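Local coordinates for putative isochorismatase (PDB 3OQP), which probably acts as a hydrolase of the isochorismatase family, although its own substrate is not established, at residues A35-A40 and H75-E80. Numbering follows the deposited sequence.
Sequences ANIARA and HPVVSE
V77, which touches A38 and I37 of helix 30-47, has its CA in plane at the edge of the H75 ring, while P76 CD covers one ring face, 3.2 Å above the plane and offset toward the rim. On the other helix, the guanidinium of R39 has N36 OD1 at its edge, nearly in plane. R39 grips this oxygen side-on, NH2 at 2.8 Å from OD1 and NE at 3.2 Å; NE lies in the carbonyl plane, whereas NH2 stands above it. NH1 adds a salt bridge to D180, tying helix 30-47 to helix 179-188.

The contact itself illustrates how one branched side chain can join two helix segments through apolar contacts. In one of its two modelled conformers, V77 holds CG1 anti to its backbone N (chi1 157°), and this methyl reaches A38 CB at 3.8 Å. It also approaches I37 CG2 at 4.1 Å, the I37 and V77 side chains crossing at about a right angle. With only a methyl as its side chain, A38 is consistent with the close approach of the backbones, its CA 6.0 Å from V77 CA. I37 and V78 both also touch V11 of strand 7-12, so the pair packs on the parallel sheet.

H75 is the N-cap of the short helix: its ND1 accepts from V77 N at 3.0 Å, almost straight along the N-H (176°), though the donor sits somewhat tilted from the ring plane, satisfying an amide of the first turn. Helix 30-47 lies in the crossover connection of a beta-alpha-beta unit between parallel strands 7-12 and 51-56, and helix 76-79 in the next connection, to strand 85-89, as suits the Rossmann-like alpha/beta fold of isochorismatase-like hydrolases.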
loop_
_atom_site.group_PDB
_atom_site.type_symbol
_atom_site.label_atom_id
_atom_site.label_comp_id
_atom_site.label_asym_id
_atom_site.label_seq_id
_atom_site.Cartn_x
_atom_site.Cartn_y
_atom_site.Cartn_z
ATOM N N ALA A 35 -23.280 5.656 -4.715
ATOM C CA ALA A 35 -24.374 5.990 -3.817
ATOM C C ALA A 35 -23.895 6.139 -2.368
ATOM O O ALA A 35 -24.360 7.015 -1.646
ATOM C CB ALA A 35 -25.494 4.960 -3.929
ATOM N N ASN A 36 -22.949 5.298 -1.963
ATOM C CA ASN A 36 -22.460 5.375 -0.600
ATOM C C ASN A 36 -21.560 6.548 -0.342
ATOM O O ASN A 36 -21.566 7.145 0.711
ATOM C CB ASN A 36 -21.766 4.065 -0.233
ATOM C CG ASN A 36 -22.745 2.960 0.043
ATOM O OD1 ASN A 36 -23.892 3.230 0.465
ATOM N ND2 ASN A 36 -22.366 1.756 -0.266
ATOM N N ILE A 37 -20.799 6.920 -1.364
ATOM C CA ILE A 37 -19.973 8.170 -1.358
ATOM C C ILE A 37 -20.925 9.330 -1.092
ATOM O O ILE A 37 -20.645 10.204 -0.249
ATOM C CB ILE A 37 -19.145 8.382 -2.672
ATOM C CG1 ILE A 37 -17.973 7.380 -2.722
ATOM C CG2 ILE A 37 -18.555 9.785 -2.786
ATOM C CD1 ILE A 37 -17.418 7.079 -4.091
ATOM N N ALA A 38 -22.019 9.394 -1.850
ATOM C CA ALA A 38 -22.971 10.505 -1.710
ATOM C C ALA A 38 -23.564 10.518 -0.291
ATOM O O ALA A 38 -23.747 11.556 0.290
ATOM C CB ALA A 38 -24.089 10.394 -2.756
ATOM N N ARG A 39 -23.946 9.350 0.235
ATOM C CA ARG A 39 -24.495 9.273 1.610
ATOM C C ARG A 39 -23.459 9.748 2.604
ATOM O O ARG A 39 -23.783 10.509 3.495
ATOM C CB ARG A 39 -24.950 7.872 1.978
ATOM C CG ARG A 39 -26.174 7.367 1.270
ATOM C CD ARG A 39 -26.823 6.185 2.002
ATOM N NE ARG A 39 -25.951 5.103 2.096
ATOM C CZ ARG A 39 -25.677 4.414 3.209
ATOM N NH1 ARG A 39 -26.150 4.707 4.399
ATOM N NH2 ARG A 39 -24.884 3.407 3.070
ATOM N N ALA A 40 -22.217 9.314 2.430
ATOM C CA ALA A 40 -21.169 9.730 3.355
ATOM C C ALA A 40 -20.945 11.255 3.327
ATOM O O ALA A 40 -20.857 11.872 4.383
ATOM C CB ALA A 40 -19.840 9.016 3.032
ATOM N N HIS A 75 -17.353 13.357 -11.011
ATOM C CA HIS A 75 -18.664 12.761 -11.255
ATOM C C HIS A 75 -19.732 13.647 -10.644
ATOM O O HIS A 75 -19.491 14.272 -9.627
ATOM C CB HIS A 75 -18.729 11.386 -10.667
ATOM C CG HIS A 75 -19.960 10.636 -11.017
ATOM N ND1 HIS A 75 -21.127 10.753 -10.292
ATOM C CD2 HIS A 75 -20.214 9.772 -12.026
ATOM C CE1 HIS A 75 -22.035 9.937 -10.814
ATOM N NE2 HIS A 75 -21.524 9.371 -11.896
ATOM N N PRO A 76 -20.928 13.727 -11.258
ATOM C CA PRO A 76 -22.016 14.473 -10.636
ATOM C C PRO A 76 -22.315 14.250 -9.139
ATOM O O PRO A 76 -22.737 15.172 -8.472
ATOM C CB PRO A 76 -23.236 14.059 -11.494
ATOM C CG PRO A 76 -22.655 13.858 -12.843
ATOM C CD PRO A 76 -21.323 13.194 -12.582
ATOM N N VAL A 77 -22.014 13.078 -8.578
ATOM C CA VAL A 77 -22.165 12.871 -7.128
ATOM C C VAL A 77 -21.347 13.865 -6.303
ATOM O O VAL A 77 -21.775 14.340 -5.251
ATOM C CB VAL A 77 -21.776 11.414 -6.677
ATOM C CG1 VAL A 77 -21.402 11.383 -5.219
ATOM C CG2 VAL A 77 -22.903 10.458 -6.915
ATOM N N VAL A 78 -20.138 14.142 -6.780
ATOM C CA VAL A 78 -19.300 15.158 -6.170
ATOM C C VAL A 78 -19.700 16.528 -6.615
ATOM O O VAL A 78 -19.941 17.401 -5.796
ATOM C CB VAL A 78 -17.802 14.967 -6.535
ATOM C CG1 VAL A 78 -16.989 16.177 -6.049
ATOM C CG2 VAL A 78 -17.316 13.682 -5.923
ATOM N N SER A 79 -19.817 16.707 -7.924
ATOM C CA SER A 79 -19.872 18.073 -8.450
ATOM C C SER A 79 -21.150 18.799 -8.044
ATOM O O SER A 79 -21.167 20.046 -7.993
ATOM C CB SER A 79 -19.676 18.083 -9.955
ATOM O OG SER A 79 -20.797 17.553 -10.623
ATOM N N GLU A 80 -22.222 18.065 -7.774
ATOM C CA GLU A 80 -23.450 18.727 -7.370
ATOM C C GLU A 80 -23.592 18.889 -5.858
ATOM O O GLU A 80 -24.647 19.323 -5.372
ATOM C CB GLU A 80 -24.630 18.033 -7.985
ATOM C CG GLU A 80 -24.527 17.968 -9.515
ATOM C CD GLU A 80 -24.317 19.324 -10.177
ATOM O OE1 GLU A 80 -25.152 20.223 -9.916
ATOM O OE2 GLU A 80 -23.311 19.482 -10.937
#